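Long-range contacts in orotidine 5'-phosphate decarboxylase (Sulfolobus solfataricus, PDB 4DBE), which probably catalyses the decarboxylation of orotidine 5'-monophosphate to uridine 5'-monophosphate, the last step of de novo UMP synthesis: residues R5-M10 against Y183-R188; A9-L14 against G28-L33; V53-V58 against F78-I83. All coordinates share one frame; numbering follows the deposited sequence.

Interaction 1 of 3, residues R5-M10 against Y183-R188; sequences RVILAM and YEIIGR. With BMP (6-hydroxyuridine-5'-phosphate), chain C.
Ile7, Ile185 and Ala9 pack together on one face of two neighbouring parallel strands, the seam where the first and last strands close the TIM barrel, with the Tyr183 side chain at one end of the row. CD1 of Ile7 rests 3.7 Å from CB of Tyr183, the two side chains crossing at about a right angle. CG2, anti to the backbone N, is the branch of Ile185 that meets CB of Ala9 at 3.7 Å, and it also touches the ribose of the bound 6-hydroxyuridine-5'-phosphate. On the other face CD1 of Ile186 spans both methyls of Val6, 4.0 Å from CG1, covered by helix 196-213. Glu184 also points to this side, where its carboxylate accepts backbone N-H groups of Gly174 and Val177.

Between the two faces runs a ladder of four backbone hydrogen bonds, in which Arg5, Ile7 and Ala9 use the groups of Glu184 and Ile186. Ala9 N closes it, donating to Ile186 O at 2.8 Å from above the carbonyl plane.

The chain then leaves the sheet for the phosphate-binding end of the active site. Gly187, at the N-cap of helix 188-191, gives its N-H to phosphate oxygen OP3, 2.7 Å from Gly187 N. Arg188 grips the phosphate three times: its backbone N and its NE both reach OP2, NE at 2.7 Å and with an N-H...O angle of 166°, while NH2 donates to OP1 at 3.0 Å. A bend at chi3 (-73°) curls the side chain back, and the guanidinium presents its edge to the phosphate. Tyr67 of the second subunit makes a cation-pi contact with this arginine. Four N-H groups, two of them from the backbone at a helix start, thus converge on the phosphate, and the combined positive potential of guanidinium and helix end would be expected to stabilise its negative charge.

Interaction 2 of 3, residues A9-L14 against G28-L33; sequences AMDKPL and GIKVGL. With BMP (6-hydroxyuridine-5'-phosphate), chain C.
The Asp11 carboxylate, the flat group of this contact, lies beside Gly32, whose CA approaches OD1 to 3.5 Å, and it divides its two oxygens between different partners. OD2 accepts the ribose hydroxyl O3' of the bound nucleotide at 2.7 Å. OD1 takes a hydrogen bond from a water that also donates to Lys30 O and accepts from Lys30 NZ. Through this water the acid and the amine are joined although Asp11 OD1 and Lys30 NZ stand 4.3 Å apart, too far for a salt bridge.

Lys30 approaches the same hydroxyl from the neighbouring strand. Its chain starts extended and then folds at chi3 (77°) and chi4 (63°), carrying NZ to within 2.8 Å of O3'. The hydroxyl is therefore both a donor, to Asp11, and an acceptor, from Lys30, which fixes its direction. NZ is further engaged in a salt bridge with Asp59, so that three partners hold NZ in place.

Behind these polar groups the strands pair in parallel fashion. Met10 N donates to Lys30 O, and Gly32 N donates to Met10 O at 3.2 Å, the donor lying above the carbonyl plane. Met10 is also the centre of an inverse gamma turn, which takes the chain out of the sheet and brings Asp11 round to the ligand. On the opposite face from Ala9 and Lys30, the Met10 side chain packs beside Ile29, its CB 4.0 Å from Ile29 CG2, and also touches Leu19 and Leu35 of helices 16-22 and 33-39.

Substrate-binding groups at or near the C-terminal ends of adjacent parallel strands, here linked by the beta-alpha-beta unit through helix 16-22, are the hallmark of a TIM-barrel active site; Asp11 and Lys30, which bind the nucleotide O3', are consistent with their predicted role in substrate binding.

Interaction 3 of 3, residues V53-V58 against F78-I83; sequences VEEIIV and FANSFI
Ile57 pairs with Ser81 and Val58 with Phe82 in parallel register, the strand axes passing 4.6 Å apart and inclined to each other by 35°. Val58 N donates to Ser81 O, and Ile83 N to Val58 O, which also receives a water shared with Ile83 O.

At the entrance to the strands the side chain of Asn80 extends the ladder. Its CG lies anti to the carbonyl carbon (chi1 -57°), a placement that sends OD1 back to Ile56, where it accepts the backbone N-H, with Ile56 N 2.8 Å from Asn80 OD1, in the amide plane and on a lone pair. Ile56 O in turn is held by two donors, Asn80 N at 2.8 Å and Ser81 N at 3.2 Å. Ile56 is thus bound through both its N-H and its C=O where the strand pairing begins.

The Glu55 side chain, extended beyond CG, passes at a slant across that of Asn80, and its OE2 accepts Ser81 OG in a bond modelled at 2.5 Å, a length to be taken with caution. Ser81 OG has a second partner in Asn107. Tyr109 OH also reaches Glu55 OE2 and Tyr27 OH binds OE1, so that this buried carboxylate is well supplied with donors.

Apolar groups flank the polar part. Val58 CB lies 3.7 Å from Phe82 CD1, the two side chains running side by side, while Val58 CG2 presses tightly on Ala79 CB at 3.4 Å. That same methyl meets the Phe78 ring through CE1, and the ring reaches Leu48 of helix 41-49. On the other face Ile57 CG2 packs against Ile83 CG1 at 3.7 Å, facing the barrel interior near Lys30.

Strands 55-62 and 81-85, connected by helix 66-73, form one beta-alpha-beta unit of the TIM barrel, joined here near their N-terminal ends.

Overall arrangement
From the N terminus, strand 6-10 takes part in two contacts. Interaction 2 closes first, a short loop through helix 16-22 that sets strand 28-32 beside it. Interaction 3 follows in series, closing the loop through helix 66-73 between strands 55-62 and 81-85; strands 28-32 and 55-62 are neighbours, so backbone bonds also run between the two contacts. Interaction 1 closes last, bringing strand 183-186 back to strand 6-10, and interaction 3 is nested within its long loop. Interaction 1 thereby joins the first and last strands of the eight-stranded barrel. Interactions 1 and 2 share Ala9 and Met10 and both border the bound nucleotide, whereas interaction 3 builds the adjoining barrel wall.

Interaction 1 of 3, residues R5-M10 against Y183-R188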
loop_
_atom_site.group_PDB
_atom_site.type_symbol
_atom_site.label_atom_id
_atom_site.label_comp_id
_atom_site.label_asym_id
_atom_site.label_seq_id
_atom_site.Cartn_x
_atom_site.Cartn_y
_atom_site.Cartn_z
ATOM N N ARG A 5 21.546 14.893 4.289
ATOM C CA ARG A 5 20.536 14.744 3.248
ATOM C C ARG A 5 19.926 13.346 3.321
ATOM O O ARG A 5 19.245 12.905 2.391
ATOM C CB ARG A 5 21.172 14.942 1.868
ATOM C CG ARG A 5 21.911 16.246 1.709
ATOM C CD ARG A 5 20.954 17.372 1.416
ATOM N NE ARG A 5 21.533 18.356 0.500
ATOM C CZ ARG A 5 20.811 19.226 -0.205
ATOM N NH1 ARG A 5 19.489 19.229 -0.096
ATOM N NH2 ARG A 5 21.407 20.092 -1.015
ATOM N N VAL A 6 20.181 12.640 4.421
ATOM C CA VAL A 6 19.714 11.264 4.536
ATOM C C VAL A 6 18.382 11.141 5.278
ATOM O O VAL A 6 18.174 11.761 6.320
ATOM C CB VAL A 6 20.753 10.364 5.215
ATOM C CG1 VAL A 6 20.206 8.954 5.364
ATOM C CG2 VAL A 6 22.036 10.357 4.406
ATOM N N ILE A 7 17.486 10.346 4.702
ATOM C CA ILE A 7 16.283 9.904 5.377
ATOM C C ILE A 7 16.483 8.414 5.635
ATOM O O ILE A 7 16.627 7.629 4.697
ATOM C CB ILE A 7 15.010 10.153 4.520
ATOM C CG1 ILE A 7 14.789 11.657 4.320
ATOM C CG2 ILE A 7 13.757 9.517 5.188
ATOM C CD1 ILE A 7 13.591 12.018 3.425
ATOM N N LEU A 8 16.538 8.042 6.907
ATOM C CA LEU A 8 16.675 6.636 7.289
ATOM C C LEU A 8 15.387 5.894 6.983
ATOM O O LEU A 8 14.315 6.288 7.456
ATOM C CB LEU A 8 16.983 6.534 8.778
ATOM C CG LEU A 8 16.936 5.117 9.376
ATOM C CD1 LEU A 8 18.081 4.308 8.815
ATOM C CD2 LEU A 8 17.005 5.182 10.899
ATOM N N ALA A 9 15.478 4.839 6.177
ATOM C CA ALA A 9 14.315 4.001 5.938
ATOM C C ALA A 9 14.277 2.947 7.043
ATOM O O ALA A 9 14.917 1.896 6.939
ATOM C CB ALA A 9 14.353 3.352 4.560
ATOM N N MET A 10 13.563 3.266 8.116
ATOM C CA MET A 10 13.460 2.352 9.238
ATOM C C MET A 10 12.413 1.287 8.934
ATOM O O MET A 10 11.247 1.398 9.321
ATOM C CB MET A 10 13.134 3.104 10.535
ATOM C CG MET A 10 13.371 2.280 11.798
ATOM S SD MET A 10 13.200 3.319 13.258
ATOM C CE MET A 10 14.099 4.761 12.702
ATOM N N TYR A 183 16.697 14.820 -0.855
ATOM C CA TYR A 183 17.085 13.841 0.158
ATOM C C TYR A 183 17.169 12.452 -0.437
ATOM O O TYR A 183 16.437 12.119 -1.382
ATOM C CB TYR A 183 16.068 13.857 1.310
ATOM C CG TYR A 183 15.936 15.221 1.929
ATOM C CD1 TYR A 183 17.001 15.791 2.615
ATOM C CD2 TYR A 183 14.761 15.959 1.810
ATOM C CE1 TYR A 183 16.900 17.049 3.172
ATOM C CE2 TYR A 183 14.652 17.217 2.379
ATOM C CZ TYR A 183 15.729 17.753 3.054
ATOM O OH TYR A 183 15.638 19.003 3.617
ATOM N N GLU A 184 18.072 11.637 0.099
ATOM C CA GLU A 184 18.166 10.250 -0.331
ATOM C C GLU A 184 17.689 9.339 0.796
ATOM O O GLU A 184 18.055 9.514 1.962
ATOM C CB GLU A 184 19.587 9.884 -0.778
ATOM C CG GLU A 184 19.968 10.606 -2.063
ATOM C CD GLU A 184 21.352 10.277 -2.579
ATOM O OE1 GLU A 184 22.018 9.405 -1.986
ATOM O OE2 GLU A 184 21.760 10.906 -3.594
ATOM N N ILE A 185 16.837 8.391 0.427
ATOM C CA ILE A 185 16.268 7.453 1.376
ATOM C C ILE A 185 17.147 6.215 1.409
ATOM O O ILE A 185 17.403 5.608 0.367
ATOM C CB ILE A 185 14.872 7.034 0.932
ATOM C CG1 ILE A 185 13.923 8.231 0.988
ATOM C CG2 ILE A 185 14.349 5.908 1.829
ATOM C CD1 ILE A 185 12.613 8.016 0.219
ATOM N N ILE A 186 17.599 5.826 2.599
ATOM C CA ILE A 186 18.543 4.709 2.691
ATOM C C ILE A 186 18.140 3.765 3.818
ATOM O O ILE A 186 17.974 4.196 4.976
ATOM C CB ILE A 186 19.975 5.218 2.922
ATOM C CG1 ILE A 186 20.370 6.217 1.832
ATOM C CG2 ILE A 186 20.968 4.060 2.984
ATOM C CD1 ILE A 186 21.610 7.010 2.176
ATOM N N GLY A 187 17.981 2.485 3.482
ATOM C CA GLY A 187 17.520 1.495 4.457
ATOM C C GLY A 187 18.609 0.502 4.845
ATOM O O GLY A 187 19.428 0.754 5.739
ATOM N N ARG A 188 18.628 -0.628 4.154
ATOM C CA ARG A 188 19.544 -1.731 4.489
ATOM C C ARG A 188 21.025 -1.372 4.642
ATOM O O ARG A 188 21.713 -1.948 5.479
ATOM C CB ARG A 188 19.386 -2.863 3.471
ATOM C CG ARG A 188 18.117 -3.653 3.633
ATOM C CD ARG A 188 17.834 -4.475 2.398
ATOM N NE ARG A 188 17.373 -3.650 1.284
ATOM C CZ ARG A 188 17.063 -4.139 0.089
ATOM N NH1 ARG A 188 17.199 -5.436 -0.150
ATOM N NH2 ARG A 188 16.632 -3.336 -0.875
HETATM P P BMP C . 16.828 0.002 0.926
HETATM O OP1 BMP C . 16.916 -0.409 -0.481
HETATM O OP2 BMP C . 17.192 -1.078 2.071
HETATM O OP3 BMP C . 17.859 1.202 1.141
HETATM O "O5'" BMP C . 15.388 0.626 1.239
HETATM C "C5'" BMP C . 14.743 1.512 0.340
HETATM C "C4'" BMP C . 13.510 2.124 0.977
HETATM O "O4'" BMP C . 12.859 2.986 0.007
HETATM C "C3'" BMP C . 12.451 1.118 1.432
HETATM O "O3'" BMP C . 11.743 1.636 2.555
HETATM C "C2'" BMP C . 11.515 1.067 0.228
HETATM O "O2'" BMP C . 10.202 0.662 0.530
HETATM C "C1'" BMP C . 11.554 2.520 -0.254
HETATM N N1 BMP C . 11.287 2.686 -1.694
HETATM C C2 BMP C . 12.003 2.030 -2.632
HETATM O O2 BMP C . 12.885 1.255 -2.317
HETATM N N3 BMP C . 11.741 2.198 -3.945
HETATM C C4 BMP C . 10.774 3.048 -4.364
HETATM O O4 BMP C . 10.558 3.195 -5.562
HETATM C C5 BMP C . 10.027 3.763 -3.407
HETATM C C6 BMP C . 10.311 3.569 -2.077
HETATM O O1 BMP C . 9.633 4.239 -1.137
#

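Interaction 2 of 3, residues A9-L14 against G28-L33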
loop_
_atom_site.group_PDB
_atom_site.type_symbol
_atom_site.label_atom_id
_atom_site.label_comp_id
_atom_site.label_asym_id
_atom_site.label_seq_id
_atom_site.Cartn_x
_atom_site.Cartn_y
_atom_site.Cartn_z
ATOM N N ALA A 9 15.478 4.839 6.177
ATOM C CA ALA A 9 14.315 4.001 5.938
ATOM C C ALA A 9 14.277 2.947 7.043
ATOM O O ALA A 9 14.917 1.896 6.939
ATOM C CB ALA A 9 14.353 3.352 4.560
ATOM N N MET A 10 13.563 3.266 8.116
ATOM C CA MET A 10 13.460 2.352 9.238
ATOM C C MET A 10 12.413 1.287 8.934
ATOM O O MET A 10 11.247 1.398 9.321
ATOM C CB MET A 10 13.134 3.104 10.535
ATOM C CG MET A 10 13.371 2.280 11.798
ATOM S SD MET A 10 13.200 3.319 13.258
ATOM C CE MET A 10 14.099 4.761 12.702
ATOM N N ASP A 11 12.852 0.253 8.226
ATOM C CA ASP A 11 11.998 -0.877 7.876
ATOM C C ASP A 11 12.232 -2.044 8.823
ATOM O O ASP A 11 11.614 -3.094 8.693
ATOM C CB ASP A 11 12.294 -1.303 6.438
ATOM C CG ASP A 11 11.899 -0.241 5.441
ATOM O OD1 ASP A 11 10.822 0.370 5.640
ATOM O OD2 ASP A 11 12.661 0.004 4.469
ATOM N N LYS A 12 13.154 -1.835 9.754
ATOM C CA LYS A 12 13.565 -2.825 10.739
ATOM C C LYS A 12 13.974 -2.015 11.963
ATOM O O LYS A 12 14.497 -0.915 11.831
ATOM C CB LYS A 12 14.763 -3.630 10.210
ATOM C CG LYS A 12 15.234 -4.760 11.120
ATOM C CD LYS A 12 16.554 -5.393 10.657
ATOM C CE LYS A 12 16.428 -6.092 9.291
ATOM N NZ LYS A 12 17.545 -7.084 9.073
ATOM N N PRO A 13 13.712 -2.535 13.166
ATOM C CA PRO A 13 14.065 -1.784 14.378
ATOM C C PRO A 13 15.569 -1.523 14.546
ATOM O O PRO A 13 16.391 -2.382 14.246
ATOM C CB PRO A 13 13.590 -2.708 15.506
ATOM C CG PRO A 13 12.537 -3.560 14.886
ATOM C CD PRO A 13 12.970 -3.769 13.470
ATOM N N LEU A 14 15.909 -0.329 15.013
ATOM C CA LEU A 14 17.239 -0.045 15.541
ATOM C C LEU A 14 17.067 0.343 17.009
ATOM O O LEU A 14 16.021 0.862 17.402
ATOM C CB LEU A 14 17.924 1.099 14.783
ATOM C CG LEU A 14 18.291 0.934 13.299
ATOM C CD1 LEU A 14 17.039 0.834 12.446
ATOM C CD2 LEU A 14 19.142 2.109 12.797
ATOM N N GLY A 28 15.725 12.982 8.182
ATOM C CA GLY A 28 14.491 12.411 8.699
ATOM C C GLY A 28 14.491 10.902 8.827
ATOM O O GLY A 28 15.487 10.233 8.554
ATOM N N ILE A 29 13.354 10.367 9.245
ATOM C CA ILE A 29 13.172 8.925 9.349
ATOM C C ILE A 29 11.913 8.568 8.590
ATOM O O ILE A 29 10.863 9.202 8.771
ATOM C CB ILE A 29 13.005 8.513 10.820
ATOM C CG1 ILE A 29 14.271 8.885 11.592
ATOM C CG2 ILE A 29 12.698 7.018 10.923
ATOM C CD1 ILE A 29 14.169 8.667 13.101
ATOM N N LYS A 30 12.021 7.589 7.703
ATOM C CA LYS A 30 10.846 7.067 7.024
ATOM C C LYS A 30 10.436 5.776 7.741
ATOM O O LYS A 30 11.177 4.790 7.759
ATOM C CB LYS A 30 11.146 6.812 5.547
ATOM C CG LYS A 30 9.920 6.465 4.722
ATOM C CD LYS A 30 10.260 6.338 3.235
ATOM C CE LYS A 30 10.960 5.029 2.885
ATOM N NZ LYS A 30 10.099 3.825 3.158
ATOM N N VAL A 31 9.258 5.801 8.351
ATOM C CA VAL A 31 8.775 4.654 9.105
ATOM C C VAL A 31 8.015 3.725 8.160
ATOM O O VAL A 31 7.052 4.133 7.534
ATOM C CB VAL A 31 7.859 5.120 10.241
ATOM C CG1 VAL A 31 7.287 3.927 10.986
ATOM C CG2 VAL A 31 8.627 6.032 11.177
ATOM N N GLY A 32 8.467 2.481 8.055
ATOM C CA GLY A 32 7.908 1.545 7.099
ATOM C C GLY A 32 6.926 0.578 7.729
ATOM O O GLY A 32 6.893 0.414 8.950
ATOM N N LEU A 33 6.108 -0.058 6.889
ATOM C CA LEU A 33 5.091 -0.981 7.387
ATOM C C LEU A 33 5.672 -2.180 8.166
ATOM O O LEU A 33 5.138 -2.555 9.198
ATOM C CB LEU A 33 4.175 -1.446 6.242
ATOM C CG LEU A 33 2.965 -2.285 6.663
ATOM C CD1 LEU A 33 2.182 -1.600 7.824
ATOM C CD2 LEU A 33 2.060 -2.548 5.473
HETATM P P BMP C . 16.828 0.002 0.926
HETATM O OP1 BMP C . 16.916 -0.409 -0.481
HETATM O OP2 BMP C . 17.192 -1.078 2.071
HETATM O OP3 BMP C . 17.859 1.202 1.141
HETATM O "O5'" BMP C . 15.388 0.626 1.239
HETATM C "C5'" BMP C . 14.743 1.512 0.340
HETATM C "C4'" BMP C . 13.510 2.124 0.977
HETATM O "O4'" BMP C . 12.859 2.986 0.007
HETATM C "C3'" BMP C . 12.451 1.118 1.432
HETATM O "O3'" BMP C . 11.743 1.636 2.555
HETATM C "C2'" BMP C . 11.515 1.067 0.228
HETATM O "O2'" BMP C . 10.202 0.662 0.530
HETATM C "C1'" BMP C . 11.554 2.520 -0.254
HETATM N N1 BMP C . 11.287 2.686 -1.694
HETATM C C2 BMP C . 12.003 2.030 -2.632
HETATM O O2 BMP C . 12.885 1.255 -2.317
HETATM N N3 BMP C . 11.741 2.198 -3.945
HETATM C C4 BMP C . 10.774 3.048 -4.364
HETATM O O4 BMP C . 10.558 3.195 -5.562
HETATM C C5 BMP C . 10.027 3.763 -3.407
HETATM C C6 BMP C . 10.311 3.569 -2.077
HETATM O O1 BMP C . 9.633 4.239 -1.137
HETATM O O HOH W 1 10.764 3.061 5.744
#

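Interaction 3 of 3, residues V53-V58 against F78-I83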
loop_
_atom_site.group_PDB
_atom_site.type_symbol
_atom_site.label_atom_id
_atom_site.label_comp_id
_atom_site.label_asym_id
_atom_site.label_seq_id
_atom_site.Cartn_x
_atom_site.Cartn_y
_atom_site.Cartn_z
ATOM N N VAL A 53 14.130 14.679 15.090
ATOM C CA VAL A 53 14.606 14.831 13.716
ATOM C C VAL A 53 13.719 15.835 12.992
ATOM O O VAL A 53 12.649 16.184 13.480
ATOM C CB VAL A 53 14.616 13.487 12.938
ATOM C CG1 VAL A 53 15.593 12.494 13.573
ATOM C CG2 VAL A 53 13.234 12.901 12.876
ATOM N N GLU A 54 14.166 16.299 11.830
ATOM C CA GLU A 54 13.426 17.302 11.059
ATOM C C GLU A 54 12.074 16.812 10.558
ATOM O O GLU A 54 11.078 17.531 10.631
ATOM C CB GLU A 54 14.254 17.770 9.863
ATOM C CG GLU A 54 15.554 18.454 10.234
ATOM C CD GLU A 54 15.373 19.941 10.454
ATOM O OE1 GLU A 54 15.015 20.642 9.478
ATOM O OE2 GLU A 54 15.585 20.402 11.599
ATOM N N GLU A 55 12.037 15.594 10.038
ATOM C CA GLU A 55 10.794 15.066 9.488
ATOM C C GLU A 55 10.596 13.575 9.760
ATOM O O GLU A 55 11.474 12.757 9.484
ATOM C CB GLU A 55 10.704 15.341 7.986
ATOM C CG GLU A 55 9.286 15.214 7.427
ATOM C CD GLU A 55 9.162 15.739 6.006
ATOM O OE1 GLU A 55 10.053 16.505 5.566
ATOM O OE2 GLU A 55 8.176 15.385 5.322
ATOM N N ILE A 56 9.443 13.236 10.320
ATOM C CA ILE A 56 9.032 11.845 10.434
ATOM C C ILE A 56 8.008 11.539 9.341
ATOM O O ILE A 56 6.929 12.142 9.298
ATOM C CB ILE A 56 8.395 11.563 11.791
ATOM C CG1 ILE A 56 9.426 11.766 12.917
ATOM C CG2 ILE A 56 7.792 10.160 11.785
ATOM C CD1 ILE A 56 8.829 11.844 14.300
ATOM N N ILE A 57 8.347 10.603 8.464
ATOM C CA ILE A 57 7.500 10.257 7.336
ATOM C C ILE A 57 7.006 8.843 7.494
ATOM O O ILE A 57 7.805 7.904 7.561
ATOM C CB ILE A 57 8.283 10.338 6.002
ATOM C CG1 ILE A 57 8.911 11.722 5.840
ATOM C CG2 ILE A 57 7.378 9.991 4.812
ATOM C CD1 ILE A 57 9.752 11.863 4.555
ATOM N N VAL A 58 5.692 8.671 7.563
ATOM C CA VAL A 58 5.156 7.326 7.617
ATOM C C VAL A 58 4.851 6.836 6.208
ATOM O O VAL A 58 4.117 7.479 5.461
ATOM C CB VAL A 58 3.925 7.219 8.530
ATOM C CG1 VAL A 58 3.187 5.922 8.254
ATOM C CG2 VAL A 58 4.365 7.318 9.984
ATOM N N PHE A 78 1.455 10.667 14.888
ATOM C CA PHE A 78 2.821 11.020 15.269
ATOM C C PHE A 78 3.692 11.436 14.076
ATOM O O PHE A 78 4.764 12.023 14.253
ATOM C CB PHE A 78 3.489 9.867 16.011
ATOM C CG PHE A 78 3.505 8.587 15.244
ATOM C CD1 PHE A 78 4.525 8.313 14.344
ATOM C CD2 PHE A 78 2.506 7.648 15.430
ATOM C CE1 PHE A 78 4.540 7.122 13.642
ATOM C CE2 PHE A 78 2.514 6.454 14.728
ATOM C CZ PHE A 78 3.526 6.191 13.836
ATOM N N ALA A 79 3.242 11.119 12.866
ATOM C CA ALA A 79 4.005 11.459 11.665
ATOM C C ALA A 79 3.824 12.915 11.287
ATOM O O ALA A 79 2.773 13.492 11.529
ATOM C CB ALA A 79 3.580 10.576 10.501
ATOM N N ASN A 80 4.850 13.498 10.670
ATOM C CA ASN A 80 4.704 14.814 10.058
ATOM C C ASN A 80 4.121 14.685 8.658
ATOM O O ASN A 80 3.408 15.569 8.179
ATOM C CB ASN A 80 6.054 15.526 9.983
ATOM C CG ASN A 80 6.717 15.671 11.348
ATOM O OD1 ASN A 80 7.831 15.198 11.563
ATOM N ND2 ASN A 80 6.026 16.326 12.278
ATOM N N SER A 81 4.415 13.567 8.009
ATOM C CA SER A 81 4.130 13.406 6.593
ATOM C C SER A 81 3.809 11.960 6.253
ATOM O O SER A 81 4.202 11.043 6.982
ATOM C CB SER A 81 5.359 13.832 5.783
ATOM O OG SER A 81 5.942 14.993 6.350
ATOM N N PHE A 82 3.123 11.758 5.129
ATOM C CA PHE A 82 2.785 10.418 4.665
ATOM C C PHE A 82 3.113 10.243 3.196
ATOM O O PHE A 82 3.070 11.207 2.414
ATOM C CB PHE A 82 1.302 10.116 4.881
ATOM C CG PHE A 82 0.889 10.129 6.321
ATOM C CD1 PHE A 82 0.946 8.970 7.082
ATOM C CD2 PHE A 82 0.447 11.296 6.914
ATOM C CE1 PHE A 82 0.564 8.980 8.403
ATOM C CE2 PHE A 82 0.067 11.313 8.244
ATOM C CZ PHE A 82 0.124 10.155 8.989
ATOM N N ILE A 83 3.433 9.007 2.825
ATOM C CA ILE A 83 3.658 8.651 1.437
ATOM C C ILE A 83 2.451 7.921 0.849
ATOM O O ILE A 83 1.912 7.006 1.462
ATOM C CB ILE A 83 4.934 7.781 1.293
ATOM C CG1 ILE A 83 6.163 8.626 1.648
ATOM C CG2 ILE A 83 5.070 7.244 -0.142
ATOM C CD1 ILE A 83 7.484 7.994 1.292
HETATM O O HOH W 2 9.696 15.652 13.651
HETATM O O HOH W 3 2.028 6.188 4.142
#